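Local coordinates for protein Phikz039 (Pseudomonas phage phikz, PDB 3ZBQ) that belongs to the tubulin-like proteins encoded by bacteriophages (PhuZ) and holds a bound guanosine-5'-diphosphate, at residues A94-I99 with F193-Q198; A209-H214 with P239-S244; H84-A89 with V117-Q122; C31-S36 with S110-S115; D250-I255 with T263-P268. One frame throughout, in Å; residues are numbered along the deposited sequence.

Contact 1 (A94-I99 with F193-Q198)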
# COMPACT_ATOMS: atom_id res chain seq x y z
N ALA A 94 -3.46 -3.47 16.47
CA ALA A 94 -2.20 -2.90 15.96
C ALA A 94 -0.99 -3.47 16.67
O ALA A 94 -1.03 -3.75 17.87
CB ALA A 94 -2.21 -1.38 16.12
N GLY A 95 0.10 -3.62 15.93
CA GLY A 95 1.39 -3.96 16.52
C GLY A 95 2.18 -2.70 16.86
O GLY A 95 1.73 -1.59 16.58
N ASP A 96 3.36 -2.87 17.45
CA ASP A 96 4.26 -1.74 17.67
C ASP A 96 4.58 -1.05 16.34
O ASP A 96 4.75 0.16 16.29
CB ASP A 96 5.55 -2.18 18.37
CG ASP A 96 5.34 -2.56 19.83
OD1 ASP A 96 4.48 -1.95 20.50
OD2 ASP A 96 6.05 -3.47 20.31
N THR A 97 4.64 -1.85 15.28
CA THR A 97 4.73 -1.34 13.91
C THR A 97 3.67 -2.07 13.09
O THR A 97 3.22 -3.15 13.48
CB THR A 97 6.11 -1.60 13.29
OG1 THR A 97 6.44 -2.99 13.41
CG2 THR A 97 7.17 -0.75 13.99
N ASN A 98 3.26 -1.47 11.98
CA ASN A 98 2.17 -2.04 11.19
C ASN A 98 2.44 -1.88 9.71
O ASN A 98 2.84 -0.80 9.26
CB ASN A 98 0.85 -1.36 11.55
CG ASN A 98 0.50 -1.54 13.01
OD1 ASN A 98 -0.12 -2.53 13.38
ND2 ASN A 98 0.97 -0.60 13.86
N ILE A 99 2.23 -2.95 8.96
CA ILE A 99 2.46 -2.92 7.53
C ILE A 99 1.16 -3.32 6.87
O ILE A 99 0.57 -4.32 7.23
CB ILE A 99 3.59 -3.88 7.11
CG1 ILE A 99 4.87 -3.60 7.92
CG2 ILE A 99 3.88 -3.76 5.61
CD1 ILE A 99 6.04 -4.49 7.58
N PHE A 193 11.99 -3.80 12.04
CA PHE A 193 11.05 -3.63 13.14
C PHE A 193 11.15 -4.71 14.23
O PHE A 193 10.35 -4.72 15.16
CB PHE A 193 9.61 -3.63 12.60
CG PHE A 193 9.29 -2.50 11.65
CD1 PHE A 193 9.94 -1.28 11.74
CD2 PHE A 193 8.30 -2.66 10.67
CE1 PHE A 193 9.62 -0.23 10.87
CE2 PHE A 193 7.98 -1.62 9.80
CZ PHE A 193 8.63 -0.41 9.89
N ASN A 194 12.10 -5.63 14.11
CA ASN A 194 12.07 -6.81 14.98
C ASN A 194 12.54 -6.57 16.43
O ASN A 194 12.50 -7.48 17.27
CB ASN A 194 12.76 -8.02 14.32
CG ASN A 194 14.29 -7.93 14.33
OD1 ASN A 194 14.89 -7.11 15.03
ND2 ASN A 194 14.93 -8.79 13.54
N GLN A 195 12.99 -5.35 16.70
CA GLN A 195 13.37 -4.90 18.05
C GLN A 195 14.60 -5.62 18.62
O GLN A 195 14.88 -5.52 19.83
CB GLN A 195 12.17 -4.99 19.00
CG GLN A 195 11.00 -4.10 18.60
CD GLN A 195 9.80 -4.25 19.52
OE1 GLN A 195 9.94 -4.68 20.67
NE2 GLN A 195 8.62 -3.90 19.03
N GLU A 196 15.37 -6.29 17.75
CA GLU A 196 16.58 -7.01 18.19
C GLU A 196 17.89 -6.24 18.01
O GLU A 196 18.95 -6.74 18.37
CB GLU A 196 16.71 -8.34 17.44
CG GLU A 196 15.58 -9.32 17.66
CD GLU A 196 15.64 -10.50 16.69
OE1 GLU A 196 16.63 -10.61 15.94
OE2 GLU A 196 14.68 -11.30 16.69
N HIS A 197 17.82 -5.04 17.45
CA HIS A 197 19.05 -4.35 17.04
C HIS A 197 19.52 -3.35 18.09
O HIS A 197 18.72 -2.58 18.61
CB HIS A 197 18.86 -3.67 15.69
CG HIS A 197 18.21 -4.54 14.67
ND1 HIS A 197 18.78 -5.72 14.24
CD2 HIS A 197 17.03 -4.43 14.02
CE1 HIS A 197 17.98 -6.29 13.35
NE2 HIS A 197 16.92 -5.52 13.19
N GLN A 198 20.82 -3.38 18.37
CA GLN A 198 21.43 -2.48 19.34
C GLN A 198 21.23 -1.04 18.93
O GLN A 198 21.41 -0.70 17.75
CB GLN A 198 22.93 -2.74 19.46
CG GLN A 198 23.29 -4.16 19.81
CD GLN A 198 22.55 -4.66 21.03
OE1 GLN A 198 22.82 -4.23 22.16
NE2 GLN A 198 21.60 -5.56 20.82
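Asp96 and Gln195 make the polar half of this contact. Gln195 NE2 donates to Asp96 OD2 across 2.9 Å, with an N-H...O angle of 157°. The oxygen lies nearly in the amide plane of Gln195, whereas the donor meets the carboxylate on its anti side and a little out of its plane. Gln195 itself comes just after a helix, with positive phi, and its chain stays extended beyond CG, which carries the amide across to Asp96 at about a right angle to the acidic side chain.

The apolar half is built on the Phe193 ring. Thr97 lays its methyl group over one face, CG2 standing 3.8 Å from the ring centroid and displaced toward the rim, a CH-pi contact. Chi1 of 53° puts OG1 between the backbone N and the carbonyl carbon and leaves CG2 opposite the carbonyl carbon, over the ring; OG1, 3.3 Å from Phe193 CD2, is hydrogen-bonded to Thr7 OG1 and Lys6 O. Ile99 CD1 approaches the same ring at its edge, 4.1 Å from Phe193 CE2.

Further bonds shape each segment by itself. The Asn98 amide closes the turn before its strand, accepting from Gly95 N at OD1 (2.8 Å) and donating from ND2 to Gly95 O (3.0 Å), two bonds that fix its rotation. Asn194 OD1 accepts from Glu196 N in an Asx turn.

Strand 97-103 pairs with strand 7-12 in the sheet. Leu186 and Leu189 of helix 175-192, which probably corresponds to the central core helix of tubulins, pack on Ile99, and Ile205 of helix 202-209 touches both Thr97 and Phe193.

Contact 2 (A209-H214 with P239-S244)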
# COMPACT_ATOMS: atom_id res chain seq x y z
N ALA A 209 9.20 7.34 11.64
CA ALA A 209 7.96 7.31 10.86
C ALA A 209 7.14 8.58 11.09
O ALA A 209 6.52 9.11 10.16
CB ALA A 209 7.15 6.08 11.23
N HIS A 210 7.13 9.07 12.32
CA HIS A 210 6.35 10.26 12.69
C HIS A 210 7.24 11.51 12.77
O HIS A 210 7.21 12.24 13.76
CB HIS A 210 5.62 10.03 14.02
CG HIS A 210 4.58 8.95 13.96
ND1 HIS A 210 4.01 8.39 15.08
CD2 HIS A 210 4.02 8.32 12.90
CE1 HIS A 210 3.14 7.48 14.72
NE2 HIS A 210 3.12 7.41 13.40
N PHE A 211 8.02 11.73 11.73
CA PHE A 211 8.99 12.82 11.67
C PHE A 211 8.32 14.20 11.72
O PHE A 211 8.97 15.21 11.97
CB PHE A 211 9.79 12.70 10.38
CG PHE A 211 8.91 12.58 9.17
CD1 PHE A 211 8.41 13.72 8.54
CD2 PHE A 211 8.53 11.33 8.70
CE1 PHE A 211 7.56 13.61 7.44
CE2 PHE A 211 7.69 11.22 7.60
CZ PHE A 211 7.21 12.36 6.97
N HIS A 212 7.02 14.24 11.44
CA HIS A 212 6.28 15.50 11.41
C HIS A 212 6.18 16.11 12.81
O HIS A 212 5.87 17.29 12.95
CB HIS A 212 4.89 15.27 10.82
CG HIS A 212 4.01 14.42 11.68
ND1 HIS A 212 4.27 13.09 11.92
CD2 HIS A 212 2.89 14.72 12.38
CE1 HIS A 212 3.34 12.60 12.72
NE2 HIS A 212 2.49 13.57 13.01
N LYS A 213 6.46 15.30 13.83
CA LYS A 213 6.39 15.75 15.22
C LYS A 213 7.50 16.75 15.52
O LYS A 213 7.41 17.52 16.48
CB LYS A 213 6.52 14.56 16.18
CG LYS A 213 5.29 13.65 16.29
CD LYS A 213 5.69 12.26 16.80
CE LYS A 213 6.08 12.27 18.27
NZ LYS A 213 6.33 10.87 18.78
N HIS A 214 8.54 16.75 14.69
CA HIS A 214 9.77 17.47 15.02
C HIS A 214 10.25 18.40 13.91
O HIS A 214 11.25 19.09 14.07
CB HIS A 214 10.86 16.46 15.38
CG HIS A 214 10.43 15.49 16.43
ND1 HIS A 214 10.44 14.13 16.25
CD2 HIS A 214 9.93 15.70 17.68
CE1 HIS A 214 9.98 13.53 17.33
NE2 HIS A 214 9.67 14.46 18.22
N PRO A 239 15.91 13.70 1.09
CA PRO A 239 15.40 12.76 2.10
C PRO A 239 14.92 13.48 3.36
O PRO A 239 15.58 14.42 3.84
CB PRO A 239 16.62 11.88 2.41
CG PRO A 239 17.81 12.74 2.09
CD PRO A 239 17.37 13.58 0.91
N ILE A 240 13.78 13.04 3.90
CA ILE A 240 13.23 13.62 5.12
C ILE A 240 13.68 12.86 6.37
O ILE A 240 14.18 13.45 7.34
CB ILE A 240 11.69 13.64 5.06
CG1 ILE A 240 11.22 14.54 3.90
CG2 ILE A 240 11.10 14.09 6.40
CD1 ILE A 240 9.75 14.34 3.50
N SER A 241 13.50 11.54 6.34
CA SER A 241 13.74 10.71 7.52
C SER A 241 14.36 9.38 7.10
O SER A 241 13.85 8.70 6.21
CB SER A 241 12.43 10.47 8.27
OG SER A 241 12.64 9.86 9.53
N ILE A 242 15.47 9.02 7.73
CA ILE A 242 16.16 7.79 7.35
C ILE A 242 16.43 6.90 8.55
O ILE A 242 16.88 7.38 9.61
CB ILE A 242 17.47 8.07 6.57
CG1 ILE A 242 18.13 6.76 6.17
CG2 ILE A 242 18.44 8.91 7.41
CD1 ILE A 242 19.30 6.92 5.19
N ALA A 243 16.14 5.61 8.39
CA ALA A 243 16.54 4.60 9.37
C ALA A 243 17.56 3.67 8.72
O ALA A 243 17.30 3.10 7.67
CB ALA A 243 15.34 3.80 9.83
N SER A 244 18.71 3.51 9.37
CA SER A 244 19.77 2.69 8.79
C SER A 244 20.16 1.54 9.72
O SER A 244 20.26 1.72 10.94
CB SER A 244 21.00 3.54 8.48
OG SER A 244 20.70 4.57 7.55
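The ring of Phe211 is met over one face by Ile240, whose CG2 stands 3.4 Å above the ring plane and is displaced toward the rim. The nearest ring atom is Phe211 CD1, 3.5 Å from Ile240 CG2, and the geometry is that of a CH-pi contact, 27° off the ring normal. Ser241 approaches the ring obliquely, its CB 4.0 Å from Phe211 CD2 and equally close to the CB of Phe211.

That two successive strand residues serve one ring follows from a classic beta bulge. Ile240 and Ser241 both face Ile280 of the adjoining strand 275-281, so both turn toward the 209-214 segment. Ile280 touches the Phe211 side chain as well.

Phe211 opens a short 3-10 turn that follows helix 202-209. Its chi1 of 52° sets CG between the backbone N and the carbonyl carbon, and this rotation sends the ring to the strand. The turn is tied by Lys213 N to His210 O and His214 N to Phe211 O, both 3.2 Å.

The chemistry across the two segments is apolar. Ser241 meets the ring with its methylene group, while its hydroxyl is hydrogen-bonded to Trp208 O at the end of helix 202-209. The serine thereby joins strand and helix end by a polar bond, while the buried phenyl ring relies on shape and dispersion.

Contact 3 (H84-A89 with V117-Q122)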
# COMPACT_ATOMS: atom_id res chain seq x y z
N HIS A 84 -17.13 -1.34 8.89
CA HIS A 84 -16.58 -2.53 9.54
C HIS A 84 -15.16 -2.33 10.08
O HIS A 84 -14.66 -3.17 10.82
CB HIS A 84 -16.55 -3.70 8.56
CG HIS A 84 -17.90 -4.09 8.05
ND1 HIS A 84 -18.62 -5.13 8.58
CD2 HIS A 84 -18.64 -3.60 7.03
CE1 HIS A 84 -19.76 -5.26 7.92
NE2 HIS A 84 -19.80 -4.34 6.98
N ILE A 85 -14.52 -1.24 9.68
CA ILE A 85 -13.11 -1.01 10.03
C ILE A 85 -12.78 -1.02 11.54
O ILE A 85 -11.81 -1.66 11.94
CB ILE A 85 -12.54 0.26 9.34
CG1 ILE A 85 -12.57 0.10 7.82
CG2 ILE A 85 -11.12 0.53 9.83
CD1 ILE A 85 -11.67 -1.02 7.30
N PRO A 86 -13.59 -0.32 12.37
CA PRO A 86 -13.30 -0.40 13.81
C PRO A 86 -13.33 -1.84 14.34
O PRO A 86 -12.45 -2.23 15.12
CB PRO A 86 -14.43 0.42 14.42
CG PRO A 86 -14.78 1.41 13.37
CD PRO A 86 -14.67 0.64 12.09
N ALA A 87 -14.31 -2.63 13.93
CA ALA A 87 -14.40 -3.99 14.42
C ALA A 87 -13.18 -4.79 13.99
O ALA A 87 -12.60 -5.55 14.78
CB ALA A 87 -15.67 -4.66 13.90
N ILE A 88 -12.79 -4.62 12.74
CA ILE A 88 -11.66 -5.35 12.18
C ILE A 88 -10.39 -4.97 12.93
O ILE A 88 -9.57 -5.83 13.26
CB ILE A 88 -11.53 -5.08 10.67
CG1 ILE A 88 -12.70 -5.76 9.95
CG2 ILE A 88 -10.20 -5.59 10.13
CD1 ILE A 88 -12.85 -5.37 8.49
N ALA A 89 -10.25 -3.68 13.21
CA ALA A 89 -9.07 -3.19 13.93
C ALA A 89 -9.06 -3.70 15.37
O ALA A 89 -8.00 -3.84 16.00
CB ALA A 89 -9.01 -1.67 13.89
N VAL A 117 -5.22 2.13 7.54
CA VAL A 117 -4.12 3.07 7.83
C VAL A 117 -4.66 4.30 8.55
O VAL A 117 -4.08 4.76 9.54
CB VAL A 117 -3.41 3.52 6.54
CG1 VAL A 117 -2.34 4.58 6.87
CG2 VAL A 117 -2.76 2.34 5.87
N SER A 118 -5.78 4.82 8.06
CA SER A 118 -6.39 5.99 8.66
C SER A 118 -6.80 5.73 10.10
O SER A 118 -6.49 6.52 11.00
CB SER A 118 -7.61 6.45 7.85
OG SER A 118 -8.11 7.66 8.38
N HIS A 119 -7.48 4.61 10.32
CA HIS A 119 -7.92 4.25 11.66
C HIS A 119 -6.72 4.07 12.58
O HIS A 119 -6.71 4.59 13.69
CB HIS A 119 -8.74 2.95 11.63
CG HIS A 119 -9.29 2.56 12.97
ND1 HIS A 119 -10.55 2.92 13.38
CD2 HIS A 119 -8.74 1.87 13.99
CE1 HIS A 119 -10.77 2.45 14.60
NE2 HIS A 119 -9.68 1.81 14.99
N LEU A 120 -5.73 3.32 12.12
CA LEU A 120 -4.55 3.05 12.95
C LEU A 120 -3.80 4.34 13.29
O LEU A 120 -3.35 4.53 14.42
CB LEU A 120 -3.60 2.07 12.25
CG LEU A 120 -4.06 0.64 12.02
CD1 LEU A 120 -3.24 0.02 10.90
CD2 LEU A 120 -3.93 -0.19 13.27
N GLN A 121 -3.65 5.22 12.30
CA GLN A 121 -2.91 6.46 12.51
C GLN A 121 -3.64 7.41 13.45
O GLN A 121 -3.01 8.11 14.25
CB GLN A 121 -2.52 7.11 11.17
CG GLN A 121 -1.45 6.28 10.46
CD GLN A 121 -0.70 7.02 9.37
OE1 GLN A 121 0.42 6.63 9.03
NE2 GLN A 121 -1.31 8.06 8.80
N GLN A 122 -4.96 7.39 13.40
CA GLN A 122 -5.75 8.17 14.35
C GLN A 122 -5.59 7.66 15.79
O GLN A 122 -5.81 8.41 16.74
CB GLN A 122 -7.23 8.21 13.94
CG GLN A 122 -7.48 9.02 12.68
CD GLN A 122 -8.90 8.88 12.19
OE1 GLN A 122 -9.14 8.49 11.05
NE2 GLN A 122 -9.86 9.20 13.05
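Ile85 and Ala89, two of the residues that meet His119, are held one helical turn apart by the bond from Ala89 N to Ile85 O, 2.9 Å long. This backbone bond belongs to the turn that brings both residues to the side of helix 85-91 facing His119; Ile85 touches with its CG2 branch, while the end of its longer arm leads away.

His119 carries nearly all of the other side of the contact. Its CG lies anti to the backbone N (chi1 -177°), which extends the imidazole out from its own helix and across to the neighbouring one. Ile85 CG2 touches it near the base, 3.8 Å from His119 CB, the two side chains sliding past each other in opposite directions. Farther out, the methyl group of Ala89 lies 3.6 Å from His119 CD2, and it is nearly as close to NE2. The CA of Pro86 comes within 3.9 Å of His119 CE1, with the pyrrolidine CB slightly farther off. All three approach the ring obliquely, and the contact is one of van der Waals packing, without any polar bond between the segments.

A turn of helix 109-122 is braced beside this by Ser118 OG, which donates in the carbonyl plane to Gln122 OE1 at 3.0 Å. Behind the interface Val117 and Leu120 pack on Val127 of strand 127-133.

The short helical segments cross at -66°, their axes 10.3 Å apart at closest approach. Such neighbouring helices laid on one side of a parallel sheet are a feature of the Rossmann-like nucleotide-binding domain of tubulins and their relatives.

Contact 4 (C31-S36 with S110-S115)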
# COMPACT_ATOMS: atom_id res chain seq x y z
N CYS A 31 -2.43 -10.96 9.00
CA CYS A 31 -3.86 -11.16 8.90
C CYS A 31 -4.35 -10.70 7.54
O CYS A 31 -3.64 -9.97 6.83
CB CYS A 31 -4.61 -10.45 10.04
SG CYS A 31 -4.48 -8.65 10.04
N TYR A 32 -5.55 -11.15 7.19
CA TYR A 32 -6.08 -10.99 5.85
C TYR A 32 -7.50 -10.45 5.89
O TYR A 32 -8.34 -10.97 6.63
CB TYR A 32 -6.13 -12.33 5.14
CG TYR A 32 -4.81 -12.99 4.87
CD1 TYR A 32 -4.20 -13.79 5.84
CD2 TYR A 32 -4.19 -12.86 3.63
CE1 TYR A 32 -2.99 -14.43 5.58
CE2 TYR A 32 -2.98 -13.49 3.37
CZ TYR A 32 -2.40 -14.27 4.35
OH TYR A 32 -1.20 -14.90 4.08
N ILE A 33 -7.77 -9.43 5.09
CA ILE A 33 -9.10 -8.83 5.03
C ILE A 33 -9.50 -8.64 3.57
O ILE A 33 -8.76 -8.04 2.79
CB ILE A 33 -9.15 -7.45 5.74
CG1 ILE A 33 -8.50 -7.51 7.13
CG2 ILE A 33 -10.59 -6.96 5.86
CD1 ILE A 33 -7.03 -7.21 7.10
N ASP A 34 -10.66 -9.15 3.20
CA ASP A 34 -11.12 -9.05 1.82
C ASP A 34 -12.64 -9.05 1.78
O ASP A 34 -13.31 -9.17 2.81
CB ASP A 34 -10.59 -10.23 1.00
CG ASP A 34 -10.52 -9.93 -0.49
OD1 ASP A 34 -11.10 -8.92 -0.95
OD2 ASP A 34 -9.86 -10.73 -1.20
N THR A 35 -13.18 -8.92 0.57
CA THR A 35 -14.62 -8.98 0.33
C THR A 35 -14.94 -10.20 -0.52
O THR A 35 -15.99 -10.28 -1.16
CB THR A 35 -15.10 -7.73 -0.42
OG1 THR A 35 -14.38 -7.63 -1.65
CG2 THR A 35 -14.83 -6.46 0.42
N SER A 36 -14.04 -11.17 -0.52
CA SER A 36 -14.12 -12.29 -1.45
C SER A 36 -13.57 -13.56 -0.80
O SER A 36 -12.50 -13.54 -0.19
CB SER A 36 -13.31 -11.95 -2.71
OG SER A 36 -12.96 -13.11 -3.45
N SER A 110 -7.71 -1.28 -2.05
CA SER A 110 -7.50 0.16 -2.13
C SER A 110 -8.50 0.98 -1.31
O SER A 110 -8.46 2.21 -1.31
CB SER A 110 -7.55 0.63 -3.57
OG SER A 110 -8.89 0.59 -4.05
N THR A 111 -9.41 0.30 -0.62
CA THR A 111 -10.31 0.98 0.31
C THR A 111 -10.10 0.44 1.72
O THR A 111 -9.90 1.23 2.65
CB THR A 111 -11.80 0.85 -0.12
OG1 THR A 111 -12.12 -0.53 -0.30
CG2 THR A 111 -12.03 1.61 -1.42
N ILE A 112 -10.10 -0.88 1.88
CA ILE A 112 -9.80 -1.50 3.18
C ILE A 112 -8.42 -1.06 3.70
O ILE A 112 -8.29 -0.66 4.85
CB ILE A 112 -9.82 -3.05 3.10
CG1 ILE A 112 -11.22 -3.56 2.80
CG2 ILE A 112 -9.32 -3.66 4.42
CD1 ILE A 112 -11.26 -5.05 2.39
N GLY A 113 -7.41 -1.12 2.84
CA GLY A 113 -6.05 -0.79 3.25
C GLY A 113 -5.92 0.62 3.78
O GLY A 113 -5.53 0.83 4.94
N PRO A 114 -6.22 1.61 2.93
CA PRO A 114 -6.14 3.00 3.39
C PRO A 114 -7.08 3.31 4.55
O PRO A 114 -6.75 4.14 5.40
CB PRO A 114 -6.53 3.80 2.15
CG PRO A 114 -6.07 2.93 1.00
CD PRO A 114 -6.38 1.52 1.46
N SER A 115 -8.24 2.65 4.62
CA SER A 115 -9.13 2.84 5.77
C SER A 115 -8.50 2.33 7.05
O SER A 115 -8.66 2.96 8.11
CB SER A 115 -10.48 2.18 5.55
OG SER A 115 -11.13 2.73 4.43
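Ile112 has the most surface buried here, and Ile33 is its main counterpart. The two isoleucines meet through their gamma methyl groups, Ile33 CG2 lying 3.8 Å from Ile112 CG2. In both residues this branch stands opposite the backbone N, and in Ile112 the longer arm (chi1 -65°) then leads CD1 along the strand, past the carbonyl oxygen of Ile33, to the CA of Asp34 at 4.0 Å. The end of that arm also comes within 4.3 Å of Thr35 CG2. One helix residue thus spans three consecutive residues of the other segment, and both isoleucines touch Cys12 of strand 7-12 as well.

This is the packing of helix on parallel sheet in the Rossmann-like half of the tubulin fold. Helix 109-122 follows a glycine-rich loop that resembles the signature loop of the family, and the side chain of Asp34 lies about 4 Å from the bound guanosine-5'-diphosphate.

Thr35, with the next largest buried area, leaves the strand. Its backbone N reaches Asp34 OD1 at 2.6 Å, from above the carboxylate plane, while the other oxygen, OD2, is bonded to Asn39 ND2, so both carboxylate oxygens have a partner. The Thr35 hydroxyl is paired with Ser108 OG, from the loop that leads into the helix.

Two residues after Ile112 the helix is kinked, at Pro114, whose N has no bond to the preceding turn. Thr111 O is nevertheless gripped twice by Ser115, whose N (2.9 Å) and OG (2.6 Å) arrive from opposite faces of the carbonyl plane.

Contact 5 (D250-I255 with T263-P268)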
# COMPACT_ATOMS: atom_id res chain seq x y z
N ASP A 250 31.10 0.43 12.89
CA ASP A 250 32.12 1.36 12.41
C ASP A 250 31.74 1.99 11.08
O ASP A 250 32.32 3.00 10.69
CB ASP A 250 33.49 0.66 12.27
CG ASP A 250 34.20 0.47 13.60
OD1 ASP A 250 33.69 0.94 14.65
OD2 ASP A 250 35.29 -0.15 13.60
N ARG A 251 30.76 1.39 10.40
CA ARG A 251 30.27 1.89 9.11
C ARG A 251 29.11 2.88 9.24
O ARG A 251 28.57 3.37 8.25
CB ARG A 251 29.83 0.72 8.22
CG ARG A 251 30.79 -0.46 8.23
CD ARG A 251 31.48 -0.62 6.89
NE ARG A 251 30.52 -0.66 5.78
CZ ARG A 251 30.87 -0.78 4.50
NH1 ARG A 251 32.14 -0.88 4.16
NH2 ARG A 251 29.94 -0.80 3.56
N ASP A 252 28.72 3.16 10.48
CA ASP A 252 27.64 4.11 10.71
C ASP A 252 28.13 5.51 10.34
O ASP A 252 28.83 6.17 11.12
CB ASP A 252 27.19 4.02 12.17
CG ASP A 252 26.06 4.97 12.50
OD1 ASP A 252 25.70 5.81 11.65
OD2 ASP A 252 25.53 4.86 13.63
N VAL A 253 27.77 5.94 9.14
CA VAL A 253 28.13 7.27 8.63
C VAL A 253 26.93 7.88 7.93
O VAL A 253 26.36 7.26 7.03
CB VAL A 253 29.29 7.20 7.64
CG1 VAL A 253 29.63 8.60 7.10
CG2 VAL A 253 30.51 6.56 8.27
N SER A 254 26.55 9.10 8.32
CA SER A 254 25.42 9.78 7.68
C SER A 254 25.66 9.93 6.18
O SER A 254 26.76 10.27 5.74
CB SER A 254 25.18 11.16 8.32
OG SER A 254 23.99 11.74 7.82
N ILE A 255 24.62 9.67 5.39
CA ILE A 255 24.77 9.65 3.95
C ILE A 255 24.68 11.04 3.33
O ILE A 255 25.61 11.48 2.66
CB ILE A 255 23.76 8.67 3.31
CG1 ILE A 255 24.09 7.25 3.79
CG2 ILE A 255 23.78 8.79 1.80
CD1 ILE A 255 23.22 6.18 3.20
N THR A 263 19.68 5.00 13.67
CA THR A 263 20.47 3.84 13.25
C THR A 263 20.36 2.68 14.22
O THR A 263 20.14 2.88 15.42
CB THR A 263 21.97 4.19 13.06
OG1 THR A 263 22.59 4.40 14.34
CG2 THR A 263 22.13 5.43 12.21
N GLY A 264 20.52 1.46 13.71
CA GLY A 264 20.56 0.28 14.55
C GLY A 264 21.72 -0.61 14.16
O GLY A 264 22.15 -0.59 13.00
N TYR A 265 22.24 -1.39 15.11
CA TYR A 265 23.35 -2.28 14.83
C TYR A 265 22.89 -3.73 14.85
O TYR A 265 22.56 -4.27 15.91
CB TYR A 265 24.50 -2.04 15.82
CG TYR A 265 24.97 -0.60 15.77
CD1 TYR A 265 25.21 0.02 14.56
CD2 TYR A 265 25.14 0.14 16.94
CE1 TYR A 265 25.62 1.34 14.49
CE2 TYR A 265 25.56 1.46 16.88
CZ TYR A 265 25.80 2.05 15.65
OH TYR A 265 26.22 3.35 15.58
N ALA A 266 22.82 -4.33 13.66
CA ALA A 266 22.33 -5.69 13.50
C ALA A 266 23.43 -6.69 13.78
O ALA A 266 24.60 -6.46 13.46
CB ALA A 266 21.79 -5.89 12.09
N ASP A 267 23.05 -7.81 14.39
CA ASP A 267 23.98 -8.88 14.74
C ASP A 267 24.72 -9.41 13.51
O ASP A 267 24.13 -10.07 12.67
CB ASP A 267 23.20 -10.01 15.42
CG ASP A 267 24.08 -11.17 15.85
OD1 ASP A 267 25.31 -11.03 15.87
OD2 ASP A 267 23.51 -12.24 16.17
N PRO A 268 26.03 -9.13 13.40
CA PRO A 268 26.78 -9.53 12.20
C PRO A 268 26.95 -11.04 12.11
O PRO A 268 27.27 -11.58 11.05
CB PRO A 268 28.14 -8.85 12.39
CG PRO A 268 28.30 -8.76 13.87
CD PRO A 268 26.91 -8.48 14.40
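Asp252 OD2 accepts two hydroxyl hydrogen bonds, one from Tyr265 and one from Thr263. The bond from Tyr265 OH is short, 2.6 Å, and uses the anti lone pair of the oxygen. Thr263 OG1, at 3.1 Å, comes instead from above the carboxylate plane, 40° out of it. The two donors therefore occupy different directions around one atom.

The setting is a crossover between parallel strands in the C-terminal domain of this tubulin-like protein. Strands 239-246 and 260-265 run side by side, and the 250-255 segment belongs to the loop that returns the chain from one to the other. Asp252 pins this loop to the outermost strand within the chain, over two residues, Thr263 and Tyr265, that are separated by Gly264.

Asp252 reaches the strand because chi1 is 180°, which stretches its carboxylate out opposite the backbone N. Its second oxygen, OD1, forms a salt bridge with Arg261 NH2, and this charge together with the two hydroxyls would be expected to keep the carboxylate ionised.

Packing adds to the polar bonds. The methyl group of Thr263 rests against the carboxylate, CG2 lying 3.6 Å from Asp252 OD1. Tyr265 crosses the aspartate side chain at about a right angle, the ring and carboxylate planes 63° apart, and presents its edge: Asp252 CB lies in the ring plane, 3.9 Å from Tyr265 CE1.

How the contacts relate
Contacts 3 and 4 share helix 109-122, their centres 11 Å apart, and join directly where Ile88 CD1 packs 3.8 Å from Ile33 CG2. Contact 4 is the one beside the nucleotide; in contact 3 the side chain of Ile85 is about 13 Å from the bound guanosine-5'-diphosphate (GDP). Contact 1 touches contact 3 through Ala94 CB and Leu120 CD2, 3.5 Å apart, and reaches contact 5 through a probable hydrogen bond of 2.9 Å from Tyr265 N to Gln198 O. Contacts 2 and 5 lie on neighbouring strands, probably bonded from Gly264 N to Ser244 O at 2.8 Å. Contact 5 lies far from the nucleotide-side contact 4, their centres 36 Å apart.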